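Long-range contacts in tumor necrosis factor ligand superfamily member 13 (Mus musculus, PDB 1U5X), which is a trimeric cytokine of the tumor necrosis factor family, here its receptor-binding TNF domain, that binds TACI and BCMA and plays a role in regulating tumor cell growth: residues M68-S73 / I115-P120; T82-I87 / C101-V106; Y56-F61 / G132-F137; P12-S17 / E25-P30; T50-L55 / V106-Q111. All blocks are in the same frame, centred on the assembly; numbering follows the deposited sequence. Where two conformers were deposited one is given.

Contact 1: residues M68-S73 / I115-P120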
# COMPACT_ATOMS: atom_id res chain seq x y z
N MET A 68 15.87 7.12 -3.32
CA MET A 68 15.92 6.06 -2.34
C MET A 68 14.83 5.04 -2.62
O MET A 68 13.83 5.35 -3.23
CB MET A 68 15.71 6.62 -0.95
CG MET A 68 16.79 7.61 -0.51
SD MET A 68 18.49 6.99 -0.66
CE MET A 68 18.49 5.56 0.48
N GLY A 69 15.03 3.82 -2.16
CA GLY A 69 14.02 2.80 -2.29
C GLY A 69 14.51 1.45 -1.84
O GLY A 69 15.70 1.16 -1.83
N GLN A 70 13.57 0.60 -1.53
CA GLN A 70 13.89 -0.73 -1.04
C GLN A 70 13.50 -1.76 -2.08
O GLN A 70 12.59 -1.55 -2.84
CB GLN A 70 13.22 -1.02 0.28
CG GLN A 70 11.74 -1.30 0.24
CD GLN A 70 10.94 -0.07 0.46
OE1 GLN A 70 11.41 1.06 0.15
NE2 GLN A 70 9.74 -0.25 1.00
N VAL A 71 14.20 -2.88 -2.06
CA VAL A 71 13.96 -3.98 -2.95
C VAL A 71 13.69 -5.24 -2.16
O VAL A 71 14.51 -5.63 -1.32
CB VAL A 71 15.22 -4.24 -3.82
CG1 VAL A 71 14.91 -5.24 -4.93
CG2 VAL A 71 15.78 -2.93 -4.39
N VAL A 72 12.57 -5.89 -2.42
CA VAL A 72 12.15 -7.11 -1.74
C VAL A 72 12.26 -8.30 -2.68
O VAL A 72 11.68 -8.27 -3.76
CB VAL A 72 10.68 -7.00 -1.25
CG1 VAL A 72 10.22 -8.25 -0.55
CG2 VAL A 72 10.49 -5.79 -0.31
N SER A 73 13.04 -9.32 -2.29
CA SER A 73 13.38 -10.45 -3.14
C SER A 73 13.22 -11.78 -2.42
O SER A 73 13.23 -11.84 -1.17
CB SER A 73 14.82 -10.35 -3.66
OG SER A 73 15.11 -9.09 -4.21
N ILE A 115 13.44 -14.50 2.22
CA ILE A 115 12.99 -13.17 1.83
C ILE A 115 13.96 -12.10 2.34
O ILE A 115 14.31 -12.10 3.52
CB ILE A 115 11.57 -12.90 2.40
CG1 ILE A 115 10.62 -14.06 2.06
CG2 ILE A 115 11.01 -11.54 1.90
CD1 ILE A 115 10.51 -14.38 0.60
N THR A 116 14.41 -11.22 1.44
CA THR A 116 15.36 -10.16 1.75
C THR A 116 14.72 -8.80 1.50
O THR A 116 13.90 -8.66 0.58
CB THR A 116 16.63 -10.25 0.90
OG1 THR A 116 16.31 -10.36 -0.51
CG2 THR A 116 17.45 -11.51 1.19
N VAL A 117 15.06 -7.81 2.33
CA VAL A 117 14.69 -6.41 2.07
C VAL A 117 15.98 -5.62 2.07
O VAL A 117 16.67 -5.56 3.09
CB VAL A 117 13.69 -5.86 3.12
CG1 VAL A 117 13.31 -4.41 2.82
CG2 VAL A 117 12.44 -6.69 3.16
N LYS A 118 16.38 -5.11 0.90
CA LYS A 118 17.66 -4.41 0.76
C LYS A 118 17.45 -3.00 0.23
O LYS A 118 16.58 -2.77 -0.63
CB LYS A 118 18.61 -5.18 -0.20
CG LYS A 118 18.99 -6.56 0.30
CD LYS A 118 19.94 -7.30 -0.66
CE LYS A 118 20.69 -8.40 0.05
NZ LYS A 118 21.63 -9.10 -0.85
N ILE A 119 18.22 -2.07 0.79
CA ILE A 119 18.33 -0.71 0.29
C ILE A 119 19.70 -0.54 -0.37
O ILE A 119 20.72 -0.65 0.31
CB ILE A 119 18.12 0.30 1.45
CG1 ILE A 119 16.69 0.24 1.99
CG2 ILE A 119 18.38 1.72 0.95
CD1 ILE A 119 16.34 -0.90 2.92
N PRO A 120 19.76 -0.30 -1.67
CA PRO A 120 21.03 -0.29 -2.41
C PRO A 120 21.88 0.98 -2.26
O PRO A 120 22.36 1.54 -3.26
CB PRO A 120 20.58 -0.50 -3.86
CG PRO A 120 19.26 0.14 -3.92
CD PRO A 120 18.61 -0.08 -2.57
O HOH W 1 16.19 -7.70 -1.82
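In Val72 and Val117 the first torsion sets CG1 anti to the backbone N (chi1 180° and -179°). The CG2 methyls then sit beside the backbone N and meet at 4.1 Å, Val72 CG2 to Val117 CG2. The two side chains lie side by side and point the same way. Val72 CG1 reaches Ile115 CG2, crossing it obliquely. On the other face of the sheet Thr116 turns OG1 between its own N and carbonyl carbon. That places Thr116 OG1 3.5 Å from Ser73 CB. One water links Ser73 OG, Thr116 OG1 and Val71 O, and it donates to Val71 O at 2.7 Å.

The two strands are antiparallel neighbours in the jelly-roll of the TNF domain. Val71 N donates to Lys118 O at 2.8 Å, and Lys118 N returns a bond to Val71 O. Ser73 and Thr116 form the next hydrogen-bonded pair, with Thr116 N at 2.9 Å from Ser73 O. Beyond the ladder Gly69 O lies 3.2 Å from Pro120 CD, and Met68 adds an apolar touch. Ile119 CG2 meets Met68 CE at 3.9 Å, the side chains crossing at about a right angle. Gln70 CB lies 4.1 Å from Ile119 CG1, but its amide leads away: NE2 donates to Ser57 OG and Cys101 O. Phe84 packs on Val72, and Thr82 packs on Val71 and Ser73.

Contact 2: residues T82-I87 / C101-V106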
# COMPACT_ATOMS: atom_id res chain seq x y z
N THR A 82 13.63 -10.81 -7.84
CA THR A 82 13.02 -9.65 -7.21
C THR A 82 11.50 -9.83 -7.22
O THR A 82 10.94 -10.26 -8.22
CB THR A 82 13.41 -8.37 -7.96
OG1 THR A 82 14.85 -8.23 -7.99
CG2 THR A 82 12.89 -7.13 -7.28
N LEU A 83 10.86 -9.52 -6.10
CA LEU A 83 9.41 -9.55 -6.03
C LEU A 83 8.81 -8.19 -6.35
O LEU A 83 7.98 -8.05 -7.24
CB LEU A 83 8.95 -10.07 -4.69
CG LEU A 83 9.42 -11.49 -4.33
CD1 LEU A 83 8.81 -11.91 -2.99
CD2 LEU A 83 9.10 -12.49 -5.38
N PHE A 84 9.22 -7.18 -5.61
CA PHE A 84 8.82 -5.82 -5.92
C PHE A 84 9.81 -4.82 -5.35
O PHE A 84 10.61 -5.15 -4.48
CB PHE A 84 7.43 -5.53 -5.36
CG PHE A 84 7.31 -5.66 -3.87
CD1 PHE A 84 6.99 -6.89 -3.31
CD2 PHE A 84 7.46 -4.57 -3.02
CE1 PHE A 84 6.82 -7.04 -1.94
CE2 PHE A 84 7.28 -4.70 -1.64
CZ PHE A 84 6.96 -5.95 -1.10
N ARG A 85 9.72 -3.59 -5.82
CA ARG A 85 10.53 -2.49 -5.28
C ARG A 85 9.69 -1.22 -5.11
O ARG A 85 8.67 -1.04 -5.75
CB ARG A 85 11.79 -2.30 -6.13
CG ARG A 85 11.69 -1.20 -7.16
CD ARG A 85 12.75 -1.20 -8.30
NE ARG A 85 14.13 -1.45 -7.90
CZ ARG A 85 14.92 -2.42 -8.38
NH1 ARG A 85 14.47 -3.29 -9.28
NH2 ARG A 85 16.17 -2.52 -7.96
N CYS A 86 10.12 -0.36 -4.21
CA CYS A 86 9.55 0.96 -4.00
C CYS A 86 10.63 1.96 -4.35
O CYS A 86 11.79 1.71 -4.04
CB CYS A 86 9.12 1.06 -2.55
SG CYS A 86 8.15 2.52 -2.27
N ILE A 87 10.30 3.06 -5.02
CA ILE A 87 11.31 4.07 -5.39
C ILE A 87 10.80 5.49 -5.08
O ILE A 87 9.67 5.80 -5.43
CB ILE A 87 11.69 3.98 -6.90
CG1 ILE A 87 12.06 2.55 -7.30
CG2 ILE A 87 12.88 4.86 -7.18
CD1 ILE A 87 11.92 2.32 -8.75
N CYS A 101 8.32 5.05 1.85
CA CYS A 101 8.13 4.34 0.60
C CYS A 101 7.44 3.04 0.94
O CYS A 101 8.01 2.19 1.59
CB CYS A 101 9.50 4.10 -0.06
SG CYS A 101 9.43 4.02 -1.83
N TYR A 102 6.19 2.90 0.52
CA TYR A 102 5.42 1.68 0.78
C TYR A 102 5.17 0.93 -0.54
O TYR A 102 4.82 1.55 -1.55
CB TYR A 102 4.06 2.05 1.39
CG TYR A 102 3.15 0.87 1.72
CD1 TYR A 102 2.37 0.27 0.72
CD2 TYR A 102 3.12 0.30 2.99
CE1 TYR A 102 1.55 -0.85 1.00
CE2 TYR A 102 2.29 -0.81 3.25
CZ TYR A 102 1.51 -1.36 2.29
OH TYR A 102 0.68 -2.45 2.46
N SER A 103 5.32 -0.39 -0.51
CA SER A 103 4.85 -1.25 -1.63
C SER A 103 4.46 -2.59 -1.09
O SER A 103 4.79 -2.95 0.05
CB SER A 103 5.94 -1.35 -2.72
OG SER A 103 5.48 -2.07 -3.86
N ALA A 104 3.68 -3.31 -1.87
CA ALA A 104 3.16 -4.60 -1.44
C ALA A 104 2.61 -5.36 -2.64
O ALA A 104 2.24 -4.77 -3.66
CB ALA A 104 2.04 -4.40 -0.44
N GLY A 105 2.57 -6.66 -2.53
CA GLY A 105 1.95 -7.49 -3.54
C GLY A 105 1.76 -8.91 -3.11
O GLY A 105 2.17 -9.27 -2.01
N VAL A 106 1.15 -9.71 -3.99
CA VAL A 106 0.82 -11.09 -3.67
C VAL A 106 1.70 -12.02 -4.46
O VAL A 106 1.78 -11.90 -5.67
CB VAL A 106 -0.63 -11.41 -3.94
CG1 VAL A 106 -0.92 -12.83 -3.62
CG2 VAL A 106 -1.50 -10.54 -3.08
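A disulfide and a layer of side chains join 82-87 to 101-106 in this buried contact inside the jelly-roll. The two segments share no hydrogen bond. The axes of strands 82-85 and 101-106 come no closer than 7.1 Å, wider than neighbouring strands in a ladder.

Cys86 SG and Cys101 SG are bonded at 2.0 Å. Each SG is anti to its own backbone N, and the bridge is twisted by a chi3 of -96°. Beside it, Cys86 CB packs on Ser103 CB at 4.0 Å. The bridge closes the loop between the segments.

Phe84 fills the other end. Its CG lies between the backbone N and the carbonyl carbon (chi1 60°), and the ring reaches across to the 101-106 backbone. Ala104 CA sits 4.0 Å above one face, offset toward the rim. Phe84 CD2 comes 3.3 Å from Ser103 OG and 3.6 Å from Ser103 CB. Ser103 OG is hydrogen-bonded to Gln58 OE1 of the second subunit, and the NE2 of that glutamine bonds to Arg85 O. Tyr102 meets Tyr102 of both other subunits edge-to-face. The contact therefore lies directly at the trimer interface.

Leu83 and Phe84 both face Val72 and form a classic beta bulge on strand 80-85. Strand 71-75 flanks 82-87 through Val72. Strand 51-61 flanks 101-106, with backbone bonds between Ser57 and Ser103 and between Val59 and Cys101.

Contact 3: residues Y56-F61 / G132-F137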
# COMPACT_ATOMS: atom_id res chain seq x y z
N TYR A 56 4.12 -6.98 2.38
CA TYR A 56 4.14 -5.52 2.36
C TYR A 56 5.41 -5.04 3.04
O TYR A 56 5.92 -5.68 3.96
CB TYR A 56 2.89 -4.90 3.00
CG TYR A 56 2.63 -5.26 4.45
CD1 TYR A 56 3.19 -4.54 5.47
CD2 TYR A 56 1.79 -6.33 4.76
CE1 TYR A 56 2.92 -4.87 6.82
CE2 TYR A 56 1.52 -6.70 6.06
CZ TYR A 56 2.07 -5.94 7.09
OH TYR A 56 1.79 -6.33 8.38
N SER A 57 5.91 -3.89 2.59
CA SER A 57 7.16 -3.32 3.06
C SER A 57 7.05 -1.81 3.03
O SER A 57 6.67 -1.23 2.03
CB SER A 57 8.30 -3.73 2.14
OG SER A 57 9.47 -2.95 2.38
N GLN A 58 7.38 -1.18 4.15
CA GLN A 58 7.57 0.26 4.18
C GLN A 58 8.92 0.56 4.76
O GLN A 58 9.37 -0.09 5.73
CB GLN A 58 6.52 0.99 5.02
CG GLN A 58 6.63 2.55 4.93
CD GLN A 58 5.43 3.25 5.56
OE1 GLN A 58 4.33 3.22 4.96
NE2 GLN A 58 5.64 3.92 6.69
N VAL A 59 9.58 1.53 4.15
CA VAL A 59 10.80 2.08 4.72
C VAL A 59 10.67 3.59 4.78
O VAL A 59 10.24 4.25 3.81
CB VAL A 59 12.06 1.65 3.92
CG1 VAL A 59 13.32 2.28 4.55
CG2 VAL A 59 12.19 0.13 3.82
N LEU A 60 11.06 4.16 5.92
CA LEU A 60 11.05 5.59 6.13
C LEU A 60 12.46 6.15 5.91
O LEU A 60 13.38 5.79 6.63
CB LEU A 60 10.56 5.90 7.54
CG LEU A 60 10.71 7.33 8.03
CD1 LEU A 60 10.12 8.27 6.99
CD2 LEU A 60 10.04 7.49 9.43
N PHE A 61 12.63 6.99 4.90
CA PHE A 61 13.98 7.50 4.56
C PHE A 61 14.19 8.95 5.00
O PHE A 61 13.26 9.77 4.88
CB PHE A 61 14.18 7.42 3.05
CG PHE A 61 14.15 6.03 2.51
CD1 PHE A 61 15.31 5.25 2.46
CD2 PHE A 61 12.99 5.52 1.97
CE1 PHE A 61 15.28 3.97 1.92
CE2 PHE A 61 12.95 4.26 1.44
CZ PHE A 61 14.10 3.48 1.40
N GLY A 132 7.31 3.71 11.12
CA GLY A 132 7.77 4.15 9.81
C GLY A 132 8.44 3.14 8.89
O GLY A 132 8.34 3.25 7.66
N THR A 133 9.10 2.15 9.47
CA THR A 133 9.79 1.10 8.73
C THR A 133 9.26 -0.23 9.26
O THR A 133 9.34 -0.49 10.45
CB THR A 133 11.29 1.22 8.95
OG1 THR A 133 11.72 2.47 8.43
CG2 THR A 133 12.06 0.20 8.17
N PHE A 134 8.68 -1.04 8.39
CA PHE A 134 8.12 -2.31 8.78
C PHE A 134 7.99 -3.25 7.59
O PHE A 134 8.15 -2.86 6.44
CB PHE A 134 6.80 -2.09 9.53
CG PHE A 134 5.78 -1.26 8.80
CD1 PHE A 134 5.00 -1.82 7.81
CD2 PHE A 134 5.57 0.06 9.15
CE1 PHE A 134 4.05 -1.06 7.14
CE2 PHE A 134 4.62 0.81 8.48
CZ PHE A 134 3.86 0.25 7.53
N LEU A 135 7.75 -4.51 7.91
CA LEU A 135 7.70 -5.58 6.94
C LEU A 135 6.68 -6.59 7.41
O LEU A 135 6.69 -7.00 8.57
CB LEU A 135 9.07 -6.27 6.84
CG LEU A 135 9.13 -7.48 5.87
CD1 LEU A 135 8.92 -7.07 4.43
CD2 LEU A 135 10.51 -8.19 6.04
N GLY A 136 5.78 -6.99 6.52
CA GLY A 136 4.83 -7.99 6.94
C GLY A 136 4.29 -8.93 5.88
O GLY A 136 4.47 -8.73 4.69
N PHE A 137 3.63 -9.98 6.38
CA PHE A 137 3.16 -11.12 5.60
C PHE A 137 1.77 -11.55 6.03
O PHE A 137 1.50 -11.64 7.23
CB PHE A 137 4.06 -12.37 5.83
CG PHE A 137 5.52 -12.18 5.46
CD1 PHE A 137 6.37 -11.43 6.25
CD2 PHE A 137 6.05 -12.79 4.33
CE1 PHE A 137 7.67 -11.26 5.91
CE2 PHE A 137 7.38 -12.64 4.01
CZ PHE A 137 8.18 -11.86 4.78
O HOH W 2 10.41 -2.81 4.92
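Tyr56 lays its ring over Gly136 in an antiparallel strand pair of the TNF jelly-roll. Gly136 CA is 3.6 Å from the ring centroid, 19° off the ring normal, a CH-pi contact. The ring stands there because Tyr56 CG lies between the backbone N and the carbonyl carbon (chi1 59°). Its closest atom to Gly136 CA is Tyr56 CZ, at 3.4 Å. Phe134 CD1 meets the Tyr56 ring at its edge, 3.8 Å from CE1, and the two side chains cross at about a right angle. Gln58 CB in turn sits over one face of the Phe134 ring. Gly136, Tyr56, Phe134 and Gln58 thus pack in one tight row on this face. Below them the backbones pair evenly: Tyr56 bonds with Gly136, and Gln58 with Phe134, both ways.

On the other face the side chains of Ser57 and Leu135 pair more loosely. Ser57 CB is 4.1 Å from Leu135 CD1, and a water stands nearby. It donates to Phe134 O at 2.7 Å and also bonds to Ser57 OG, the partner of Gln70.

The row of aromatic residues faces another chain. Tyr56 OH bonds to His9 of the same chain and to Val106 N of the third subunit, where Gln58 OE1 meets Ser103.

Past the ladder, side chains replace backbone pairing. Leu60 N donates to Thr133 OG1 at 3.1 Å, and Thr133 OG1 also bonds to Ser127 O. Gln58 NE2 donates to Gly132 O at 2.9 Å, approaching from above the carbonyl plane while that oxygen lies in the amide plane.

Contact 4: residues P12-S17 / E25-P30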
# COMPACT_ATOMS: atom_id res chain seq x y z
N PRO A 12 12.00 -2.81 12.91
CA PRO A 12 13.46 -2.83 13.07
C PRO A 12 13.96 -3.03 14.51
O PRO A 12 13.37 -2.58 15.49
CB PRO A 12 13.89 -1.45 12.57
CG PRO A 12 12.72 -0.94 11.73
CD PRO A 12 11.53 -1.48 12.49
N VAL A 13 15.10 -3.69 14.59
CA VAL A 13 15.90 -3.72 15.82
C VAL A 13 17.12 -2.81 15.65
O VAL A 13 17.52 -2.10 16.57
CB VAL A 13 16.31 -5.15 16.24
CG1 VAL A 13 15.16 -6.07 16.24
CG2 VAL A 13 17.41 -5.72 15.40
N ASN A 14 17.73 -2.86 14.46
CA ASN A 14 18.82 -1.97 14.08
C ASN A 14 19.06 -2.03 12.58
O ASN A 14 18.55 -2.91 11.88
CB ASN A 14 20.13 -2.24 14.86
CG ASN A 14 20.85 -3.49 14.41
OD1 ASN A 14 20.29 -4.57 14.47
ND2 ASN A 14 22.10 -3.35 13.99
N ILE A 15 19.83 -1.09 12.09
CA ILE A 15 20.10 -0.95 10.68
C ILE A 15 21.58 -1.28 10.46
O ILE A 15 22.44 -0.64 11.07
CB ILE A 15 19.76 0.49 10.28
CG1 ILE A 15 18.23 0.68 10.32
CG2 ILE A 15 20.31 0.84 8.91
CD1 ILE A 15 17.82 2.03 10.76
N THR A 16 21.87 -2.29 9.63
CA THR A 16 23.24 -2.67 9.29
C THR A 16 23.61 -2.23 7.88
O THR A 16 22.86 -2.44 6.95
CB THR A 16 23.48 -4.21 9.42
OG1 THR A 16 22.65 -4.93 8.51
CG2 THR A 16 23.07 -4.73 10.79
N SER A 17 24.79 -1.63 7.75
CA SER A 17 25.29 -1.18 6.45
C SER A 17 25.62 -2.37 5.56
O SER A 17 26.75 -2.91 5.62
CB SER A 17 26.49 -0.32 6.65
N GLU A 25 20.67 -3.10 5.10
CA GLU A 25 19.57 -3.97 5.45
C GLU A 25 19.09 -3.64 6.87
O GLU A 25 19.66 -2.82 7.55
CB GLU A 25 19.97 -5.45 5.31
CG GLU A 25 20.07 -5.96 3.88
CD GLU A 25 20.75 -7.33 3.77
OE1 GLU A 25 22.01 -7.39 3.80
OE2 GLU A 25 20.01 -8.34 3.62
N VAL A 26 18.02 -4.30 7.27
CA VAL A 26 17.40 -4.10 8.55
C VAL A 26 17.39 -5.43 9.29
O VAL A 26 17.02 -6.46 8.74
CB VAL A 26 15.95 -3.61 8.32
CG1 VAL A 26 15.22 -3.37 9.64
CG2 VAL A 26 15.97 -2.35 7.47
N MET A 27 17.82 -5.42 10.54
CA MET A 27 17.60 -6.54 11.43
C MET A 27 16.16 -6.45 11.95
O MET A 27 15.78 -5.42 12.50
CB MET A 27 18.60 -6.49 12.57
CG MET A 27 20.03 -6.57 12.10
SD MET A 27 20.38 -8.21 11.55
CE MET A 27 20.97 -8.98 13.09
N TRP A 28 15.37 -7.50 11.76
CA TRP A 28 13.92 -7.49 12.05
C TRP A 28 13.58 -8.25 13.34
O TRP A 28 14.28 -9.21 13.72
CB TRP A 28 13.14 -8.12 10.90
CG TRP A 28 13.27 -7.41 9.57
CD1 TRP A 28 14.04 -7.79 8.52
CD2 TRP A 28 12.66 -6.17 9.19
NE1 TRP A 28 13.93 -6.88 7.50
CE2 TRP A 28 13.10 -5.87 7.89
CE3 TRP A 28 11.79 -5.27 9.83
CZ2 TRP A 28 12.71 -4.72 7.20
CZ3 TRP A 28 11.39 -4.13 9.14
CH2 TRP A 28 11.85 -3.87 7.84
N GLN A 29 12.54 -7.79 14.04
CA GLN A 29 12.00 -8.47 15.21
C GLN A 29 10.47 -8.54 15.04
O GLN A 29 9.84 -7.58 14.58
CB GLN A 29 12.34 -7.73 16.52
CG GLN A 29 11.90 -6.25 16.56
CD GLN A 29 12.21 -5.55 17.86
OE1 GLN A 29 12.28 -6.20 18.90
NE2 GLN A 29 12.43 -4.24 17.80
N PRO A 30 9.87 -9.68 15.36
CA PRO A 30 8.40 -9.78 15.30
C PRO A 30 7.70 -9.03 16.41
O PRO A 30 8.10 -9.11 17.58
CB PRO A 30 8.15 -11.28 15.44
CG PRO A 30 9.33 -11.79 16.15
CD PRO A 30 10.49 -10.95 15.74
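Gln29 reaches back across the hairpin with its side-chain amide to hold the carbonyl of Pro12, where the chain turns a corner at Val13. Gln29 NE2 donates to Pro12 O at 3.0 Å. The donor stands above the carbonyl plane, 43° out of it, and the N-H...O angle is bent to 146°. Gln29 CG lies between its backbone N and carbonyl carbon (chi1 55°), and the chain runs extended beyond it. Val13 CG1 lies against Gln29 CB and CG.

Around the corner, Val13 N donates to Met27 O at 2.8 Å. Met27 N bonds to Asn14 O, and Thr16 pairs with Glu25 both ways, with Glu25 N to Thr16 O at 2.9 Å. Thr16 CG2 also touches Met27 CG at 3.8 Å, crossing at about a right angle.

Pro12 and Val26 make an apolar contact. Pro12 CB lies 3.7 Å from Val26 CG1, the two side chains side by side and pointing the same way. Val26 CG1 sits 3.6 Å above the Trp28 ring, over its centre. Pro12 also packs on Leu128 and Thr133, and Trp28 on Leu10. Pro12, Val26 and Trp28 are buried, while Val13 on the corner is exposed. No other chain of the trimer touches these residues. The pair forms a beta hairpin of strands 7-16 and 24-34, with a corner in its first strand, within the TNF jelly-roll.

Contact 5: residues T50-L55 / V106-Q111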
# COMPACT_ATOMS: atom_id res chain seq x y z
N THR A 50 4.95 -23.52 1.98
CA THR A 50 4.60 -23.09 0.65
C THR A 50 3.22 -22.47 0.67
O THR A 50 2.31 -23.01 1.27
CB THR A 50 4.59 -24.26 -0.28
OG1 THR A 50 5.92 -24.78 -0.40
CG2 THR A 50 4.20 -23.83 -1.70
N GLY A 51 3.05 -21.35 -0.03
CA GLY A 51 1.75 -20.73 -0.15
C GLY A 51 1.76 -19.42 -0.89
O GLY A 51 2.81 -19.00 -1.39
N ILE A 52 0.59 -18.79 -0.97
CA ILE A 52 0.44 -17.46 -1.53
C ILE A 52 0.32 -16.44 -0.39
O ILE A 52 -0.46 -16.63 0.55
CB ILE A 52 -0.81 -17.44 -2.47
CG1 ILE A 52 -0.54 -18.33 -3.71
CG2 ILE A 52 -1.16 -16.05 -2.86
CD1 ILE A 52 -1.74 -18.48 -4.64
N TYR A 53 1.12 -15.39 -0.45
CA TYR A 53 1.20 -14.42 0.63
C TYR A 53 1.10 -13.04 0.10
O TYR A 53 1.69 -12.72 -0.92
CB TYR A 53 2.57 -14.51 1.30
CG TYR A 53 2.83 -15.79 2.04
CD1 TYR A 53 3.32 -16.92 1.38
CD2 TYR A 53 2.65 -15.86 3.42
CE1 TYR A 53 3.59 -18.10 2.07
CE2 TYR A 53 2.93 -17.05 4.12
CZ TYR A 53 3.38 -18.15 3.44
OH TYR A 53 3.66 -19.29 4.15
N LEU A 54 0.37 -12.20 0.82
CA LEU A 54 0.52 -10.77 0.72
C LEU A 54 1.76 -10.38 1.51
O LEU A 54 1.89 -10.75 2.69
CB LEU A 54 -0.71 -10.11 1.34
CG LEU A 54 -0.68 -8.58 1.40
CD1 LEU A 54 -0.66 -7.97 0.00
CD2 LEU A 54 -1.91 -8.07 2.21
N LEU A 55 2.68 -9.67 0.84
CA LEU A 55 3.91 -9.19 1.42
C LEU A 55 3.88 -7.68 1.29
O LEU A 55 3.67 -7.17 0.21
CB LEU A 55 5.10 -9.76 0.64
CG LEU A 55 6.53 -9.75 1.14
CD1 LEU A 55 6.68 -9.79 2.62
CD2 LEU A 55 7.28 -10.91 0.47
N VAL A 106 1.15 -9.71 -3.99
CA VAL A 106 0.82 -11.09 -3.67
C VAL A 106 1.70 -12.02 -4.46
O VAL A 106 1.78 -11.90 -5.67
CB VAL A 106 -0.63 -11.41 -3.94
CG1 VAL A 106 -0.92 -12.83 -3.62
CG2 VAL A 106 -1.50 -10.54 -3.08
N PHE A 107 2.36 -12.95 -3.74
CA PHE A 107 3.37 -13.81 -4.35
C PHE A 107 3.31 -15.23 -3.81
O PHE A 107 2.98 -15.47 -2.65
CB PHE A 107 4.75 -13.24 -4.06
CG PHE A 107 4.92 -11.85 -4.56
CD1 PHE A 107 5.25 -11.62 -5.87
CD2 PHE A 107 4.72 -10.75 -3.70
CE1 PHE A 107 5.37 -10.33 -6.35
CE2 PHE A 107 4.87 -9.46 -4.17
CZ PHE A 107 5.20 -9.26 -5.50
N HIS A 108 3.61 -16.17 -4.69
CA HIS A 108 3.72 -17.58 -4.34
C HIS A 108 5.14 -17.78 -3.82
O HIS A 108 6.12 -17.54 -4.54
CB HIS A 108 3.54 -18.46 -5.56
CG HIS A 108 3.60 -19.93 -5.26
ND1 HIS A 108 2.58 -20.62 -4.64
CD2 HIS A 108 4.57 -20.83 -5.49
CE1 HIS A 108 2.91 -21.89 -4.53
NE2 HIS A 108 4.12 -22.05 -5.03
N LEU A 109 5.22 -18.18 -2.55
CA LEU A 109 6.47 -18.44 -1.87
C LEU A 109 6.52 -19.93 -1.61
O LEU A 109 5.50 -20.57 -1.36
CB LEU A 109 6.54 -17.62 -0.55
CG LEU A 109 6.34 -16.11 -0.68
CD1 LEU A 109 6.53 -15.39 0.66
CD2 LEU A 109 7.25 -15.51 -1.69
N HIS A 110 7.73 -20.48 -1.67
CA HIS A 110 7.98 -21.91 -1.57
C HIS A 110 8.76 -22.16 -0.25
O HIS A 110 9.60 -21.36 0.13
CB HIS A 110 8.79 -22.37 -2.78
CG HIS A 110 8.16 -22.06 -4.11
ND1 HIS A 110 7.91 -23.02 -5.06
CD2 HIS A 110 7.80 -20.88 -4.67
CE1 HIS A 110 7.40 -22.46 -6.14
NE2 HIS A 110 7.33 -21.16 -5.93
N GLN A 111 8.42 -23.21 0.47
CA GLN A 111 9.16 -23.51 1.70
C GLN A 111 10.66 -23.62 1.39
O GLN A 111 11.04 -24.13 0.34
CB GLN A 111 8.64 -24.77 2.38
CG GLN A 111 8.72 -26.01 1.61
CD GLN A 111 8.31 -27.24 2.44
OE1 GLN A 111 8.31 -27.22 3.70
NE2 GLN A 111 7.96 -28.29 1.74
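Gly51 O accepts the shortest backbone bond here, from Leu109 N at 2.8 Å. Gly51 N returns a bond to Leu109 O at 2.9 Å. Tyr53 and Phe107 form the next hydrogen-bonded pair, both ways. At the end of the ladder Gln111 N donates to Thr50 OG1 at 3.1 Å, with an N-H...O angle of 172°. Thr50 OG1 lies beside its own backbone N (chi1 -66°), and this turns the oxygen to the incoming N-H.

These two strands, 51-61 and 99-109, are antiparallel neighbours in the TNF jelly-roll. On one face Ile52 CG2 presses on Val106 CG1 at 3.3 Å, tighter than usual contact. Leu54 CD1 meets Val106 CG2 at 4.1 Å, the side chains crossing at about a right angle. Ile52 CG1 meets the His108 ring at its edge. This face turns to the second subunit, where Val138 packs on Val106 and Leu32 on His108. On the other face Tyr53 CD1 lies 3.6 Å from Leu109 CD1. Tyr53 OH bonds to Asp49 O. Leu55 and Leu109 pack on Leu83 and Ile115 of the same chain.

Contacts 1, 2 and 3 are buried, while contacts 4 and 5 are only partly so. Contacts 3 and 5 both use strand 51-61, and contacts 2 and 5 share strand 99-109 and meet in Val106. Contacts 1, 3, 4 and 5 are antiparallel ladders. Contact 2 instead ties its segments by a disulfide and side-chain packing. Contacts 2, 3 and 5 touch neighbouring subunits; contacts 1 and 4 do not. Contacts 1 and 3 touch through Gln70 and Ser57. Trp28 of contact 4 packs on Phe134 and Leu135 of contact 3. Contacts 4 and 5 lie about 22 Å apart between centres, on opposite sides of the chain's centre.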